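Local coordinates for protein multicopper oxidase (Pseudomonas thermotolerans, PDB 6VOW) that probably oxidises phenolic, laccase-type substrates and reduces dioxygen to water, using a mononuclear copper and a trinuclear copper cluster, at residues 92-97 and 134-139. Residues are numbered along the deposited sequence; the frame is centred on the assembly and turned at random.
Sequences TIHWHG and WYHPHE. With CU (copper (II) ion), chain C; C2O (Cu-O-Cu linkage), chain B.
Strands 94-96 and 131-136 pair antiparallel at the edge of a cupredoxin-type sheet in the N-terminal part of the chain; His-94 faces His-136 and His-96 faces Trp-134. These four side chains share the sheet face that carries the trinuclear copper site. His-94 N donates to His-136 O (2.7 Å). His-94 NE2 and His-391 bind the copper ion that completes the site with the Cu-O-Cu pair. His-96 ND1 and His-136 NE2 grip one copper of that pair with His-440; His-138 NE2 binds the other with His-393 and His-438. His-136 ND1 donates to Pro-137 O (2.6 Å), which helps to hold the ring with NE2 toward the copper. His-96 NE2 is held by Asp-413. With CG anti to the backbone N (chi1 -178°), the His-96 ring forms an offset stack with Trp-134, planes at 30°. His-96 CB makes a CH-pi contact, 3.6 Å from the centroid of the five-membered ring of Trp-134. An alanine in place of Trp-134 would probably deprive His-96 of this stacking support. The His-138 edge meets the His-94 face. On the other sheet face, Trp-95 CE3 packs on Tyr-135 CB (3.6 Å). Two His-X-His motifs thus supply four ligands to three coppers, consistent with dioxygen reduction, as in laccases.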
ATOM      1  N   THR A  92      13.656  -9.250  -0.990  1.00 39.21           N
ATOM      2  CA  THR A  92      12.815  -9.646  -2.073  1.00 36.57           C
ATOM      3  C   THR A  92      12.065  -8.337  -2.435  1.00 42.53           C
ATOM      4  O   THR A  92      12.286  -7.279  -1.814  1.00 36.28           O
ATOM      5  CB  THR A  92      11.748 -10.645  -1.639  1.00 39.66           C
ATOM      6  OG1 THR A  92      10.893 -10.005  -0.674  1.00 39.82           O
ATOM      7  CG2 THR A  92      12.345 -11.999  -1.118  1.00 50.92           C
ATOM      8  N   ILE A  93      11.192  -8.448  -3.433  1.00 36.90           N
ATOM      9  CA  ILE A  93      10.251  -7.359  -3.794  1.00 35.08           C
ATOM     10  C   ILE A  93       8.934  -7.999  -3.850  1.00 39.22           C
ATOM     11  O   ILE A  93       8.736  -8.962  -4.586  1.00 36.68           O
ATOM     12  CB  ILE A  93      10.529  -6.643  -5.142  1.00 38.20           C
ATOM     13  CG1 ILE A  93      11.833  -5.880  -5.002  1.00 44.19           C
ATOM     14  CG2 ILE A  93       9.444  -5.573  -5.412  1.00 41.52           C
ATOM     15  CD1 ILE A  93      12.339  -5.238  -6.303  1.00 50.60           C
ATOM     16  N   HIS A  94       8.073  -7.547  -2.953  1.00 40.16           N
ATOM     17  CA  HIS A  94       6.687  -7.952  -2.986  1.00 36.03           C
ATOM     18  C   HIS A  94       5.862  -6.854  -3.630  1.00 36.17           C
ATOM     19  O   HIS A  94       6.120  -5.697  -3.384  1.00 37.74           O
ATOM     20  CB  HIS A  94       6.195  -8.230  -1.569  1.00 39.35           C
ATOM     21  CG  HIS A  94       4.704  -8.306  -1.465  1.00 38.70           C
ATOM     22  ND1 HIS A  94       3.957  -9.364  -1.946  1.00 42.02           N
ATOM     23  CD2 HIS A  94       3.827  -7.459  -0.891  1.00 40.40           C
ATOM     24  CE1 HIS A  94       2.668  -9.117  -1.746  1.00 36.08           C
ATOM     25  NE2 HIS A  94       2.579  -7.988  -1.077  1.00 47.28           N
ATOM     26  N   TRP A  95       4.898  -7.227  -4.463  1.00 38.63           N
ATOM     27  CA  TRP A  95       4.226  -6.268  -5.375  1.00 40.11           C
ATOM     28  C   TRP A  95       2.831  -6.170  -4.820  1.00 41.07           C
ATOM     29  O   TRP A  95       1.909  -7.033  -5.096  1.00 39.65           O
ATOM     30  CB  TRP A  95       4.262  -6.716  -6.817  1.00 34.15           C
ATOM     31  CG  TRP A  95       5.621  -6.965  -7.263  1.00 30.68           C
ATOM     32  CD1 TRP A  95       6.293  -8.132  -7.198  1.00 34.59           C
ATOM     33  CD2 TRP A  95       6.517  -6.015  -7.853  1.00 33.70           C
ATOM     34  NE1 TRP A  95       7.562  -7.975  -7.680  1.00 34.20           N
ATOM     35  CE2 TRP A  95       7.734  -6.695  -8.110  1.00 33.61           C
ATOM     36  CE3 TRP A  95       6.425  -4.655  -8.172  1.00 36.75           C
ATOM     37  CZ2 TRP A  95       8.860  -6.052  -8.675  1.00 40.24           C
ATOM     38  CZ3 TRP A  95       7.547  -4.011  -8.776  1.00 40.11           C
ATOM     39  CH2 TRP A  95       8.748  -4.704  -8.993  1.00 37.51           C
ATOM     40  N   HIS A  96       2.738  -5.170  -3.922  1.00 38.42           N
ATOM     41  CA  HIS A  96       1.580  -4.998  -3.001  1.00 37.93           C
ATOM     42  C   HIS A  96       0.365  -4.682  -3.818  1.00 32.84           C
ATOM     43  O   HIS A  96       0.276  -3.610  -4.412  1.00 42.63           O
ATOM     44  CB  HIS A  96       1.830  -3.872  -1.943  1.00 34.64           C
ATOM     45  CG  HIS A  96       0.682  -3.707  -0.969  1.00 45.93           C
ATOM     46  ND1 HIS A  96       0.801  -3.890   0.391  1.00 49.34           N
ATOM     47  CD2 HIS A  96      -0.623  -3.413  -1.180  1.00 36.78           C
ATOM     48  CE1 HIS A  96      -0.354  -3.663   0.978  1.00 43.79           C
ATOM     49  NE2 HIS A  96      -1.241  -3.400   0.036  1.00 48.48           N
ATOM     50  N   GLY A  97      -0.570  -5.618  -3.841  1.00 37.27           N
ATOM     51  CA  GLY A  97      -1.880  -5.450  -4.412  1.00 40.28           C
ATOM     52  C   GLY A  97      -2.068  -6.206  -5.753  1.00 44.98           C
ATOM     53  O   GLY A  97      -3.196  -6.400  -6.233  1.00 46.74           O
ATOM     54  N   TRP A 134       1.896  -0.749  -4.922  1.00 35.23           N
ATOM     55  CA  TRP A 134       3.295  -0.395  -4.530  1.00 38.68           C
ATOM     56  C   TRP A 134       4.084  -1.643  -4.327  1.00 33.83           C
ATOM     57  O   TRP A 134       3.547  -2.773  -4.361  1.00 35.77           O
ATOM     58  CB  TRP A 134       3.356   0.513  -3.257  1.00 36.86           C
ATOM     59  CG  TRP A 134       2.770  -0.016  -2.013  1.00 37.22           C
ATOM     60  CD1 TRP A 134       1.519  -0.453  -1.810  1.00 32.96           C
ATOM     61  CD2 TRP A 134       3.460  -0.163  -0.789  1.00 30.65           C
ATOM     62  NE1 TRP A 134       1.388  -0.854  -0.526  1.00 39.93           N
ATOM     63  CE2 TRP A 134       2.571  -0.642   0.128  1.00 33.92           C
ATOM     64  CE3 TRP A 134       4.745   0.136  -0.384  1.00 35.71           C
ATOM     65  CZ2 TRP A 134       2.935  -0.924   1.419  1.00 34.57           C
ATOM     66  CZ3 TRP A 134       5.100  -0.082   0.902  1.00 35.27           C
ATOM     67  CH2 TRP A 134       4.187  -0.570   1.813  1.00 35.97           C
ATOM     68  N   TYR A 135       5.339  -1.441  -4.048  1.00 34.12           N
ATOM     69  CA  TYR A 135       6.268  -2.537  -3.890  1.00 40.97           C
ATOM     70  C   TYR A 135       7.235  -2.265  -2.752  1.00 36.37           C
ATOM     71  O   TYR A 135       7.678  -1.125  -2.513  1.00 39.92           O
ATOM     72  CB  TYR A 135       7.010  -2.734  -5.233  1.00 37.24           C
ATOM     73  CG  TYR A 135       7.896  -1.589  -5.667  1.00 36.23           C
ATOM     74  CD1 TYR A 135       9.234  -1.619  -5.371  1.00 40.56           C
ATOM     75  CD2 TYR A 135       7.419  -0.534  -6.431  1.00 29.47           C
ATOM     76  CE1 TYR A 135      10.097  -0.615  -5.749  1.00 31.02           C
ATOM     77  CE2 TYR A 135       8.296   0.479  -6.848  1.00 37.28           C
ATOM     78  CZ  TYR A 135       9.648   0.402  -6.475  1.00 39.23           C
ATOM     79  OH  TYR A 135      10.573   1.340  -6.785  1.00 42.92           O
ATOM     80  N   HIS A 136       7.635  -3.343  -2.130  1.00 38.00           N
ATOM     81  CA  HIS A 136       8.512  -3.243  -0.988  1.00 43.12           C
ATOM     82  C   HIS A 136       8.995  -4.623  -0.646  1.00 37.36           C
ATOM     83  O   HIS A 136       8.492  -5.568  -1.170  1.00 31.60           O
ATOM     84  CB  HIS A 136       7.736  -2.662   0.212  1.00 39.79           C
ATOM     85  CG  HIS A 136       6.556  -3.475   0.599  1.00 39.01           C
ATOM     86  ND1 HIS A 136       6.642  -4.642   1.325  1.00 38.23           N
ATOM     87  CD2 HIS A 136       5.246  -3.287   0.337  1.00 40.08           C
ATOM     88  CE1 HIS A 136       5.424  -5.137   1.506  1.00 38.27           C
ATOM     89  NE2 HIS A 136       4.555  -4.312   0.930  1.00 37.64           N
ATOM     90  N   PRO A 137      10.000  -4.726   0.219  1.00 37.06           N
ATOM     91  CA  PRO A 137      10.498  -6.052   0.577  1.00 37.77           C
ATOM     92  C   PRO A 137       9.560  -6.739   1.415  1.00 35.98           C
ATOM     93  O   PRO A 137       8.656  -6.114   1.966  1.00 37.20           O
ATOM     94  CB  PRO A 137      11.775  -5.762   1.379  1.00 36.75           C
ATOM     95  CG  PRO A 137      12.202  -4.454   0.847  1.00 40.77           C
ATOM     96  CD  PRO A 137      10.963  -3.690   0.594  1.00 42.45           C
ATOM     97  N   HIS A 138       9.765  -8.042   1.496  1.00 37.86           N
ATOM     98  CA  HIS A 138       9.072  -8.853   2.462  1.00 38.94           C
ATOM     99  C   HIS A 138      10.047  -9.678   3.310  1.00 43.49           C
ATOM    100  O   HIS A 138       9.752 -10.780   3.682  1.00 47.36           O
ATOM    101  CB  HIS A 138       8.115  -9.738   1.743  1.00 43.06           C
ATOM    102  CG  HIS A 138       6.820  -9.791   2.412  1.00 42.11           C
ATOM    103  ND1 HIS A 138       6.626 -10.554   3.536  1.00 56.93           N
ATOM    104  CD2 HIS A 138       5.696  -9.076   2.221  1.00 40.89           C
ATOM    105  CE1 HIS A 138       5.397 -10.372   3.972  1.00 53.33           C
ATOM    106  NE2 HIS A 138       4.815  -9.503   3.177  1.00 55.20           N
ATOM    107  N   GLU A 139      11.194  -9.080   3.594  1.00 43.43           N
ATOM    108  CA  GLU A 139      12.294  -9.692   4.282  1.00 45.37           C
ATOM    109  C   GLU A 139      12.851  -8.565   5.100  1.00 48.80           C
ATOM    110  O   GLU A 139      13.048  -7.497   4.547  1.00 47.77           O
ATOM    111  CB  GLU A 139      13.370 -10.206   3.300  1.00 51.49           C
ATOM    112  CG  GLU A 139      14.628 -10.806   3.972  1.00 66.86           C
ATOM    113  CD  GLU A 139      14.725 -12.344   4.011  1.00 73.49           C
ATOM    114  OE1 GLU A 139      15.866 -12.887   3.959  1.00 83.51           O
ATOM    115  OE2 GLU A 139      13.691 -13.023   4.131  1.00 77.12           O
TER
HETATM  116 CU    CU C 502       0.869  -7.555  -0.130  1.00 48.19          CU
HETATM  117 CU2  C2O B 501       2.587  -4.446   1.306  1.00 46.92          CU
HETATM  118 CU3  C2O B 501       2.762  -8.729   2.970  1.00 49.24          CU
HETATM  119  O1  C2O B 501       2.537  -6.565   2.217  1.00 42.25           O